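Endoglucanase(Endo-1,4-beta-glucanase)protein (Pseudomonas stutzeri, PDB 6R2J) probably hydrolyses internal beta-1,4-glucosidic bonds of cellulose as a family 5 endoglucanase, and is captured here with cellobiose bound. Local coordinates at residues L108-Y119 with I141-W152; E252-P260 with K293-R304. All coordinates share one frame; numbering follows the deposited sequence.

Contact 1 (L108-Y119 with I141-W152). With BGC (beta-D-glucopyranose), chain E.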
loop_
_atom_site.group_PDB
_atom_site.type_symbol
_atom_site.label_atom_id
_atom_site.label_comp_id
_atom_site.label_asym_id
_atom_site.label_seq_id
_atom_site.Cartn_x
_atom_site.Cartn_y
_atom_site.Cartn_z
ATOM N N LEU A 108 -0.340 13.735 -16.290
ATOM C CA LEU A 108 -1.387 12.760 -15.963
ATOM C C LEU A 108 -1.325 11.535 -16.878
ATOM O O LEU A 108 -1.186 11.659 -18.100
ATOM C CB LEU A 108 -2.779 13.399 -16.059
ATOM C CG LEU A 108 -3.208 14.344 -14.935
ATOM C CD1 LEU A 108 -4.516 15.012 -15.190
ATOM C CD2 LEU A 108 -3.252 13.529 -13.660
ATOM N N ILE A 109 -1.382 10.345 -16.282
ATOM C CA ILE A 109 -1.524 9.117 -17.050
ATOM C C ILE A 109 -2.868 9.162 -17.771
ATOM O O ILE A 109 -3.919 9.307 -17.136
ATOM C CB ILE A 109 -1.422 7.885 -16.131
ATOM C CG1 ILE A 109 -0.129 7.900 -15.294
ATOM C CG2 ILE A 109 -1.476 6.599 -16.972
ATOM C CD1 ILE A 109 -0.095 6.897 -14.143
ATOM N N GLY A 110 -2.844 9.046 -19.096
ATOM C CA GLY A 110 -4.021 9.231 -19.916
ATOM C C GLY A 110 -4.026 10.544 -20.659
ATOM O O GLY A 110 -4.896 10.758 -21.516
ATOM N N SER A 111 -3.075 11.424 -20.346
ATOM C CA SER A 111 -2.820 12.651 -21.065
ATOM C C SER A 111 -2.098 12.327 -22.366
ATOM O O SER A 111 -1.522 11.250 -22.529
ATOM C CB SER A 111 -1.916 13.548 -20.228
ATOM O OG SER A 111 -0.591 13.078 -20.320
ATOM N N SER A 112 -2.122 13.284 -23.298
ATOM C CA SER A 112 -1.367 13.089 -24.526
ATOM C C SER A 112 0.091 12.762 -24.209
ATOM O O SER A 112 0.708 11.925 -24.883
ATOM C CB SER A 112 -1.493 14.323 -25.404
ATOM O OG SER A 112 -0.902 15.416 -24.750
ATOM N N LYS A 113 0.653 13.360 -23.150
ATOM C CA LYS A 113 2.069 13.190 -22.852
ATOM C C LYS A 113 2.372 11.826 -22.219
ATOM O O LYS A 113 3.490 11.316 -22.328
ATOM C CB LYS A 113 2.507 14.259 -21.874
ATOM N N VAL A 114 1.391 11.201 -21.605
ATOM C CA VAL A 114 1.628 9.901 -20.961
ATOM C C VAL A 114 0.451 8.998 -21.306
ATOM O O VAL A 114 -0.456 8.844 -20.481
ATOM C CB VAL A 114 1.800 10.040 -19.438
ATOM C CG1 VAL A 114 2.210 8.682 -18.822
ATOM C CG2 VAL A 114 2.806 11.132 -19.131
ATOM N N PRO A 115 0.416 8.383 -22.482
ATOM C CA PRO A 115 -0.774 7.608 -22.862
ATOM C C PRO A 115 -0.957 6.389 -21.971
ATOM O O PRO A 115 -0.048 5.915 -21.282
ATOM C CB PRO A 115 -0.524 7.233 -24.335
ATOM C CG PRO A 115 0.497 8.302 -24.818
ATOM C CD PRO A 115 1.354 8.580 -23.608
ATOM N N TYR A 116 -2.193 5.921 -21.954
ATOM C CA TYR A 116 -2.520 4.685 -21.271
ATOM C C TYR A 116 -1.608 3.535 -21.689
ATOM O O TYR A 116 -1.282 2.672 -20.869
ATOM C CB TYR A 116 -3.950 4.353 -21.652
ATOM C CG TYR A 116 -5.028 5.093 -20.924
ATOM C CD1 TYR A 116 -4.768 5.857 -19.785
ATOM C CD2 TYR A 116 -6.342 4.965 -21.346
ATOM C CE1 TYR A 116 -5.805 6.456 -19.078
ATOM C CE2 TYR A 116 -7.363 5.586 -20.679
ATOM C CZ TYR A 116 -7.097 6.322 -19.547
ATOM O OH TYR A 116 -8.161 6.912 -18.935
ATOM N N GLU A 117 -1.229 3.477 -22.972
ATOM C CA GLU A 117 -0.351 2.414 -23.462
ATOM C C GLU A 117 1.022 2.446 -22.795
ATOM O O GLU A 117 1.686 1.410 -22.699
ATOM C CB GLU A 117 -0.230 2.522 -24.994
ATOM C CG GLU A 117 0.501 1.359 -25.709
ATOM C CD GLU A 117 0.377 -0.013 -24.994
ATOM O OE1 GLU A 117 1.421 -0.643 -24.686
ATOM O OE2 GLU A 117 -0.770 -0.463 -24.754
ATOM N N ALA A 118 1.496 3.620 -22.380
ATOM C CA ALA A 118 2.798 3.701 -21.728
ATOM C C ALA A 118 2.757 3.092 -20.329
ATOM O O ALA A 118 3.717 2.453 -19.886
ATOM C CB ALA A 118 3.230 5.162 -21.690
ATOM N N TYR A 119 1.661 3.320 -19.621
ATOM C CA TYR A 119 1.420 2.726 -18.312
ATOM C C TYR A 119 1.221 1.218 -18.413
ATOM O O TYR A 119 1.846 0.454 -17.678
ATOM C CB TYR A 119 0.197 3.443 -17.758
ATOM C CG TYR A 119 -0.207 3.134 -16.382
ATOM C CD1 TYR A 119 0.704 3.166 -15.341
ATOM C CD2 TYR A 119 -1.520 2.844 -16.100
ATOM C CE1 TYR A 119 0.318 2.876 -14.051
ATOM C CE2 TYR A 119 -1.920 2.550 -14.806
ATOM C CZ TYR A 119 -0.996 2.567 -13.775
ATOM O OH TYR A 119 -1.416 2.274 -12.477
ATOM N N ILE A 141 -0.930 -1.064 -8.368
ATOM C CA ILE A 141 -0.540 -0.430 -9.618
ATOM C C ILE A 141 -0.499 1.096 -9.545
ATOM O O ILE A 141 0.145 1.730 -10.385
ATOM C CB ILE A 141 -1.433 -0.919 -10.778
ATOM C CG1 ILE A 141 -2.906 -0.583 -10.561
ATOM C CG2 ILE A 141 -1.328 -2.425 -10.959
ATOM C CD1 ILE A 141 -3.782 -0.783 -11.783
ATOM N N MET A 142 -1.135 1.721 -8.558
ATOM C CA MET A 142 -0.988 3.166 -8.416
ATOM C C MET A 142 -1.378 3.600 -7.013
ATOM O O MET A 142 -2.473 3.293 -6.567
ATOM C CB MET A 142 -1.884 3.913 -9.418
ATOM C CG MET A 142 -1.737 5.430 -9.438
ATOM S SD MET A 142 -0.037 5.918 -9.758
ATOM C CE MET A 142 0.320 5.041 -11.274
ATOM N N ASN A 143 -0.524 4.397 -6.389
ATOM C CA ASN A 143 -0.815 5.052 -5.122
ATOM C C ASN A 143 -1.575 6.372 -5.311
ATOM O O ASN A 143 -1.172 7.257 -6.088
ATOM C CB ASN A 143 0.506 5.288 -4.364
ATOM C CG ASN A 143 0.320 6.014 -3.022
ATOM O OD1 ASN A 143 -0.133 5.408 -2.069
ATOM N ND2 ASN A 143 0.672 7.309 -2.957
ATOM N N GLU A 144 -2.682 6.490 -4.587
ATOM C CA GLU A 144 -3.389 7.754 -4.386
ATOM C C GLU A 144 -3.611 8.599 -5.655
ATOM O O GLU A 144 -3.189 9.760 -5.707
ATOM C CB GLU A 144 -2.770 8.566 -3.270
ATOM C CG GLU A 144 -2.901 7.850 -1.899
ATOM C CD GLU A 144 -2.403 8.660 -0.692
ATOM O OE1 GLU A 144 -1.904 9.797 -0.853
ATOM O OE2 GLU A 144 -2.489 8.107 0.438
ATOM N N PRO A 145 -4.328 8.073 -6.637
ATOM C CA PRO A 145 -4.797 8.932 -7.732
ATOM C C PRO A 145 -5.548 10.132 -7.193
ATOM O O PRO A 145 -6.358 10.018 -6.276
ATOM C CB PRO A 145 -5.727 8.032 -8.549
ATOM C CG PRO A 145 -5.739 6.718 -7.888
ATOM C CD PRO A 145 -4.770 6.671 -6.745
ATOM N N HIS A 146 -5.292 11.293 -7.783
ATOM C CA HIS A 146 -6.063 12.458 -7.402
ATOM C C HIS A 146 -6.068 13.440 -8.549
ATOM O O HIS A 146 -5.108 13.507 -9.319
ATOM C CB HIS A 146 -5.477 13.143 -6.167
ATOM C CG HIS A 146 -4.118 13.738 -6.390
ATOM N ND1 HIS A 146 -3.907 15.082 -6.601
ATOM C CD2 HIS A 146 -2.892 13.168 -6.408
ATOM C CE1 HIS A 146 -2.610 15.313 -6.726
ATOM N NE2 HIS A 146 -1.974 14.166 -6.615
ATOM N N SER A 147 -7.176 14.178 -8.653
ATOM C CA SER A 147 -7.337 15.207 -9.675
ATOM C C SER A 147 -6.908 14.690 -11.037
ATOM O O SER A 147 -6.101 15.308 -11.731
ATOM C CB SER A 147 -6.577 16.488 -9.312
ATOM O OG SER A 147 -6.944 16.975 -8.020
ATOM N N THR A 148 -7.436 13.534 -11.421
ATOM C CA THR A 148 -7.029 12.929 -12.689
ATOM C C THR A 148 -7.972 13.254 -13.849
ATOM O O THR A 148 -7.828 12.680 -14.928
ATOM C CB THR A 148 -6.799 11.419 -12.578
ATOM O OG1 THR A 148 -8.058 10.759 -12.375
ATOM C CG2 THR A 148 -5.823 11.096 -11.455
ATOM N N VAL A 149 -8.884 14.205 -13.660
ATOM C CA VAL A 149 -9.915 14.579 -14.639
ATOM C C VAL A 149 -10.447 13.400 -15.446
ATOM O O VAL A 149 -10.408 13.414 -16.689
ATOM C CB VAL A 149 -9.435 15.709 -15.573
ATOM C CG1 VAL A 149 -9.438 17.074 -14.842
ATOM C CG2 VAL A 149 -8.092 15.346 -16.180
ATOM N N GLY A 150 -10.952 12.384 -14.734
ATOM C CA GLY A 150 -11.658 11.264 -15.314
ATOM C C GLY A 150 -10.763 10.223 -15.924
ATOM O O GLY A 150 -11.276 9.313 -16.570
ATOM N N LEU A 151 -9.448 10.330 -15.744
ATOM C CA LEU A 151 -8.522 9.467 -16.446
ATOM C C LEU A 151 -8.144 8.232 -15.652
ATOM O O LEU A 151 -7.695 7.255 -16.258
ATOM C CB LEU A 151 -7.227 10.205 -16.780
ATOM C CG LEU A 151 -7.359 11.337 -17.777
ATOM C CD1 LEU A 151 -6.050 12.051 -17.887
ATOM C CD2 LEU A 151 -7.824 10.779 -19.108
ATOM N N TRP A 152 -8.298 8.246 -14.318
ATOM C CA TRP A 152 -7.806 7.116 -13.531
ATOM C C TRP A 152 -8.483 5.775 -13.891
ATOM O O TRP A 152 -7.770 4.762 -14.030
ATOM C CB TRP A 152 -7.806 7.454 -12.029
ATOM C CG TRP A 152 -7.532 6.209 -11.201
ATOM C CD1 TRP A 152 -8.326 5.678 -10.232
ATOM C CD2 TRP A 152 -6.414 5.298 -11.332
ATOM N NE1 TRP A 152 -7.763 4.520 -9.728
ATOM C CE2 TRP A 152 -6.589 4.274 -10.385
ATOM C CE3 TRP A 152 -5.267 5.277 -12.113
ATOM C CZ2 TRP A 152 -5.685 3.228 -10.241
ATOM C CZ3 TRP A 152 -4.379 4.234 -11.964
ATOM C CH2 TRP A 152 -4.595 3.228 -11.041
HETATM C C2 BGC E . -7.073 11.837 1.560
HETATM C C3 BGC E . -7.207 10.351 1.452
HETATM C C4 BGC E . -5.806 9.856 1.601
HETATM C C5 BGC E . -4.886 10.634 2.488
HETATM C C6 BGC E . -3.620 9.832 2.457
HETATM C C1 BGC E . -5.991 12.625 2.342
HETATM O O2 BGC E . -8.465 12.334 1.714
HETATM O O3 BGC E . -7.758 9.932 0.198
HETATM O O4 BGC E . -6.119 8.519 1.919
HETATM O O5 BGC E . -4.724 12.003 1.878
HETATM O O6 BGC E . -2.545 10.711 2.880
#

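Contact 2 (E252-P260 with K293-R304)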
loop_
_atom_site.group_PDB
_atom_site.type_symbol
_atom_site.label_atom_id
_atom_site.label_comp_id
_atom_site.label_asym_id
_atom_site.label_seq_id
_atom_site.Cartn_x
_atom_site.Cartn_y
_atom_site.Cartn_z
ATOM N N GLU A 252 -2.816 2.218 3.825
ATOM C CA GLU A 252 -2.080 3.128 4.680
ATOM C C GLU A 252 -2.969 3.681 5.777
ATOM O O GLU A 252 -4.148 3.946 5.562
ATOM C CB GLU A 252 -1.598 4.369 3.959
ATOM C CG GLU A 252 -0.549 4.128 2.919
ATOM C CD GLU A 252 -0.107 5.409 2.276
ATOM O OE1 GLU A 252 -0.374 6.496 2.871
ATOM O OE2 GLU A 252 0.469 5.318 1.166
ATOM N N TYR A 253 -2.348 3.924 6.926
ATOM C CA TYR A 253 -2.936 4.470 8.139
ATOM C C TYR A 253 -1.719 4.605 9.050
ATOM O O TYR A 253 -0.790 3.797 8.949
ATOM C CB TYR A 253 -3.991 3.542 8.734
ATOM C CG TYR A 253 -3.431 2.415 9.538
ATOM C CD1 TYR A 253 -3.045 1.231 8.918
ATOM C CD2 TYR A 253 -3.295 2.527 10.915
ATOM C CE1 TYR A 253 -2.558 0.213 9.626
ATOM C CE2 TYR A 253 -2.783 1.492 11.644
ATOM C CZ TYR A 253 -2.401 0.347 11.007
ATOM O OH TYR A 253 -1.882 -0.681 11.773
ATOM N N GLY A 254 -1.680 5.614 9.923
ATOM C CA GLY A 254 -0.554 5.795 10.825
ATOM C C GLY A 254 -0.893 6.866 11.829
ATOM O O GLY A 254 -1.842 7.630 11.643
ATOM N N ILE A 255 -0.114 6.899 12.907
ATOM C CA ILE A 255 -0.387 7.859 13.970
ATOM C C ILE A 255 0.924 8.417 14.494
ATOM O O ILE A 255 1.960 7.749 14.505
ATOM C CB ILE A 255 -1.186 7.244 15.159
ATOM C CG1 ILE A 255 -0.412 6.109 15.833
ATOM C CG2 ILE A 255 -2.544 6.738 14.754
ATOM C CD1 ILE A 255 -1.120 5.488 17.048
ATOM N N PRO A 256 0.888 9.679 14.939
ATOM C CA PRO A 256 2.042 10.205 15.675
ATOM C C PRO A 256 2.154 9.582 17.053
ATOM O O PRO A 256 1.161 9.217 17.681
ATOM C CB PRO A 256 1.749 11.709 15.782
ATOM C CG PRO A 256 0.611 11.982 14.743
ATOM C CD PRO A 256 -0.173 10.702 14.744
ATOM N N ASP A 257 3.376 9.523 17.540
ATOM C CA ASP A 257 3.685 9.002 18.857
ATOM C C ASP A 257 3.407 9.979 20.005
ATOM O O ASP A 257 3.719 9.645 21.146
ATOM C CB ASP A 257 5.169 8.607 18.857
ATOM C CG ASP A 257 6.140 9.815 18.595
ATOM O OD1 ASP A 257 5.763 10.960 18.899
ATOM O OD2 ASP A 257 7.294 9.617 18.120
ATOM N N ASP A 258 2.812 11.144 19.752
ATOM C CA ASP A 258 2.587 12.127 20.810
ATOM C C ASP A 258 1.124 12.528 20.945
ATOM O O ASP A 258 0.796 13.544 21.582
ATOM C CB ASP A 258 3.466 13.357 20.588
ATOM C CG ASP A 258 3.097 14.135 19.331
ATOM O OD1 ASP A 258 2.337 13.585 18.481
ATOM O OD2 ASP A 258 3.565 15.307 19.216
ATOM N N LEU A 259 0.230 11.730 20.379
ATOM C CA LEU A 259 -1.200 11.987 20.420
ATOM C C LEU A 259 -1.886 10.771 21.023
ATOM O O LEU A 259 -2.215 9.828 20.297
ATOM C CB LEU A 259 -1.719 12.264 19.012
ATOM C CG LEU A 259 -1.172 13.484 18.280
ATOM C CD1 LEU A 259 -1.997 13.629 16.978
ATOM C CD2 LEU A 259 -1.251 14.726 19.070
ATOM N N PRO A 260 -2.127 10.750 22.344
ATOM C CA PRO A 260 -2.865 9.620 22.946
ATOM C C PRO A 260 -4.204 9.287 22.263
ATOM O O PRO A 260 -4.587 8.107 22.181
ATOM C CB PRO A 260 -3.059 10.064 24.409
ATOM C CG PRO A 260 -2.624 11.509 24.491
ATOM C CD PRO A 260 -1.653 11.705 23.363
ATOM N N LYS A 293 7.357 11.283 13.403
ATOM C CA LYS A 293 6.508 10.962 14.544
ATOM C C LYS A 293 5.645 9.750 14.268
ATOM O O LYS A 293 5.263 9.031 15.202
ATOM C CB LYS A 293 5.611 12.154 14.864
ATOM C CG LYS A 293 6.207 13.195 15.774
ATOM C CD LYS A 293 5.135 14.155 16.307
ATOM C CE LYS A 293 5.529 15.616 16.099
ATOM N NZ LYS A 293 4.661 16.583 16.860
ATOM N N LEU A 294 5.305 9.516 13.001
ATOM C CA LEU A 294 4.489 8.356 12.676
ATOM C C LEU A 294 5.320 7.088 12.455
ATOM O O LEU A 294 4.747 5.998 12.311
ATOM C CB LEU A 294 3.665 8.606 11.400
ATOM C CG LEU A 294 2.358 9.401 11.328
ATOM C CD1 LEU A 294 2.724 10.821 11.626
ATOM C CD2 LEU A 294 1.722 9.236 9.942
ATOM N N ALA A 295 6.640 7.203 12.394
ATOM C CA ALA A 295 7.468 6.057 12.033
ATOM C C ALA A 295 7.353 4.936 13.069
ATOM O O ALA A 295 7.407 5.181 14.277
ATOM C CB ALA A 295 8.935 6.502 11.891
ATOM N N ILE A 296 7.207 3.699 12.590
ATOM C CA ILE A 296 7.221 2.521 13.453
ATOM C C ILE A 296 8.579 1.812 13.478
ATOM O O ILE A 296 8.717 0.778 14.151
ATOM C CB ILE A 296 6.080 1.583 13.011
ATOM C CG1 ILE A 296 5.696 0.561 14.083
ATOM C CG2 ILE A 296 6.468 0.859 11.754
ATOM C CD1 ILE A 296 4.478 -0.319 13.715
ATOM N N GLU A 297 9.594 2.364 12.806
ATOM C CA GLU A 297 10.926 1.781 12.833
ATOM C C GLU A 297 11.541 1.953 14.220
ATOM O O GLU A 297 11.532 3.071 14.759
ATOM C CB GLU A 297 11.772 2.478 11.783
ATOM C CG GLU A 297 13.150 1.906 11.569
ATOM C CD GLU A 297 13.123 0.513 11.050
ATOM O OE1 GLU A 297 12.133 0.149 10.408
ATOM O OE2 GLU A 297 14.101 -0.217 11.290
ATOM N N PRO A 298 12.057 0.869 14.839
ATOM C CA PRO A 298 12.663 0.996 16.170
ATOM C C PRO A 298 13.931 1.841 16.192
ATOM O O PRO A 298 14.614 2.075 15.187
ATOM C CB PRO A 298 12.971 -0.446 16.568
ATOM C CG PRO A 298 13.060 -1.186 15.258
ATOM C CD PRO A 298 12.009 -0.548 14.413
ATOM N N ARG A 299 14.213 2.329 17.392
ATOM C CA ARG A 299 15.271 3.290 17.641
ATOM C C ARG A 299 16.003 2.780 18.863
ATOM O O ARG A 299 15.381 2.599 19.906
ATOM C CB ARG A 299 14.714 4.661 18.020
ATOM C CG ARG A 299 13.777 5.247 17.030
ATOM C CD ARG A 299 13.115 6.501 17.555
ATOM N NE ARG A 299 12.141 6.951 16.573
ATOM C CZ ARG A 299 11.496 8.110 16.607
ATOM N NH1 ARG A 299 11.723 8.954 17.608
ATOM N NH2 ARG A 299 10.612 8.403 15.635
ATOM N N ASN A 300 17.316 2.589 18.741
ATOM C CA ASN A 300 18.113 2.102 19.862
ATOM C C ASN A 300 17.690 0.706 20.258
ATOM O O ASN A 300 17.914 0.294 21.405
ATOM C CB ASN A 300 17.972 2.993 21.099
ATOM C CG ASN A 300 17.670 4.444 20.752
ATOM O OD1 ASN A 300 16.560 4.976 21.006
ATOM N ND2 ASN A 300 18.675 5.110 20.190
ATOM N N GLY A 301 17.126 -0.041 19.314
ATOM C CA GLY A 301 16.552 -1.329 19.640
ATOM C C GLY A 301 15.277 -1.256 20.460
ATOM O O GLY A 301 14.749 -2.296 20.882
ATOM N N LYS A 302 14.737 -0.057 20.650
ATOM C CA LYS A 302 13.511 0.154 21.402
ATOM C C LYS A 302 12.315 0.135 20.446
ATOM O O LYS A 302 12.198 0.983 19.548
ATOM C CB LYS A 302 13.631 1.485 22.151
ATOM C CG LYS A 302 12.537 1.771 23.184
ATOM C CD LYS A 302 12.674 3.194 23.745
ATOM C CE LYS A 302 12.156 4.248 22.745
ATOM N NZ LYS A 302 13.237 4.833 21.872
ATOM N N ASP A 303 11.424 -0.832 20.652
ATOM C CA ASP A 303 10.189 -0.856 19.891
ATOM C C ASP A 303 9.466 0.459 20.065
ATOM O O ASP A 303 9.522 1.083 21.128
ATOM C CB ASP A 303 9.246 -1.943 20.390
ATOM C CG ASP A 303 9.775 -3.323 20.142
ATOM O OD1 ASP A 303 10.603 -3.525 19.198
ATOM O OD2 ASP A 303 9.352 -4.214 20.908
ATOM N N ARG A 304 8.772 0.861 19.002
ATOM C CA ARG A 304 7.964 2.061 18.959
ATOM C C ARG A 304 6.595 1.808 19.571
ATOM O O ARG A 304 6.122 0.665 19.633
ATOM C CB ARG A 304 7.802 2.506 17.511
ATOM C CG ARG A 304 9.095 3.017 16.904
ATOM C CD ARG A 304 9.382 4.428 17.390
ATOM N NE ARG A 304 8.574 5.402 16.650
ATOM C CZ ARG A 304 8.209 6.596 17.105
ATOM N NH1 ARG A 304 8.585 6.971 18.326
ATOM N NH2 ARG A 304 7.488 7.403 16.322
HETATM O O HOH W 1 9.580 11.132 17.262
#

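Contact 1 (L108-Y119 with I141-W152)
Leu-151 lays its side chain against the turn of Leu-108 to Ser-111: CB stands 3.4 Å from Ile-109 O, and CD1 packs on Gly-110 C and Leu-108 CB. Gly-110 has backbone angles that by themselves call for glycine: a CB would jam against the carbonyl of Ile-109, besides crowding Leu-151 CD2 and clashing with the Tyr-116 ring. The same leucine is gripped from its backbone, because Tyr-116 OH donates to Leu-151 O at 2.7 Å, tilted only 18° from the carbonyl plane. Leu-108 works the outer flank, crossing Val-149 at about a right angle with CD1 3.7 Å from Val-149 CG2, while CD2 rests over Thr-148 CA. Deeper down, Tyr-119 holds CG opposite its backbone N (chi1 -174°), which carries the ring from helix 116-130 across to the other loop. Its OH donates to Ile-141 O at 2.7 Å from above the carbonyl plane, and Trp-123 supplies that oxygen with a second donor. Ile-109 CD1 lies over one face of the Tyr-119 ring, toward its rim, and also meets Met-142 CE tip to tip at a tight 3.4 Å. The edge of Trp-152 borders the hydroxyl. The contact joins the segments following strands 93-98 and 136-140 at the C-terminal, catalytic end of a TIM barrel; the braced loop carries Glu-144 of the glycan pocket, in an Asn-Glu-Pro sequence where family 5 relatives carry their acid/base.

Contact 2 (E252-P260 with K293-R304)
Pro-256 and Leu-294 bring their backbones to 4.3 Å between CA atoms, yet no regular strand pairing develops around this approach. Asp-257 N makes a weak hydrogen bond to Lys-293 O (3.0 Å), and Leu-294 CA directs its hydrogen at Ile-255 O, 3.2 Å away, so carbonyls of both segments share in the join. The side chains of Pro-256 and Leu-294 lie alongside each other and point the same way, CG to CD1, while Leu-294 CD2 rests on Gly-254, where a side chain would be cramped. Salt bridges add a polar grip. Arg-304, bent at chi2 and chi3, presents NH1 and NH2 end-on to a single oxygen, Asp-257 OD2, with NH2 at 2.9 Å; the carboxylate stands almost perpendicular to the guanidinium (86°) and is met on its anti side. Arg-304 NE donates at 2.7 Å to Ala-295 O, which fixes the rotation of the group. Arg-299 lays its guanidinium over one face of Arg-304, and water 1 links Arg-299 NH1 to Asp-257 OD2, so that this one oxygen gathers both arginines. A leucine in place of Arg-304 would probably leave the Asp-257 carboxylate without its salt-bridge mate and the carbonyl of Ala-295 without its NE donor. At the outer end, Lys-293 NZ forms a salt bridge with Asp-258 OD2 on the syn side (2.9 Å). The arrangement joins the loops following the seventh and eighth strands of a TIM barrel, next to Glu-252, which hydrogen-bonds Tyr-208 of the glycan pocket.

Overall arrangement
Read from the N terminus, the chain first makes contact 1, which ties the segment after strand 93-98 to that after strand 136-140 and closes a loop holding the rest of helix 116-130 and strand 136-140. Contact 2 follows, drawing the segment after strand 248-252 to that after strand 280-285 and closing a loop that holds most of helix 260-276 and strand 280-285. The two lie in series, neither nesting nor crossing, with centres about 33 Å apart on opposite sides of the chain's centre. Each joins neighbouring loops at one end of the parallel barrel. They converge at the mouth, where Glu-144 OE2 and Glu-252 OE1 are 3.6 Å apart, probably the pair of carboxylates characteristic of family 5.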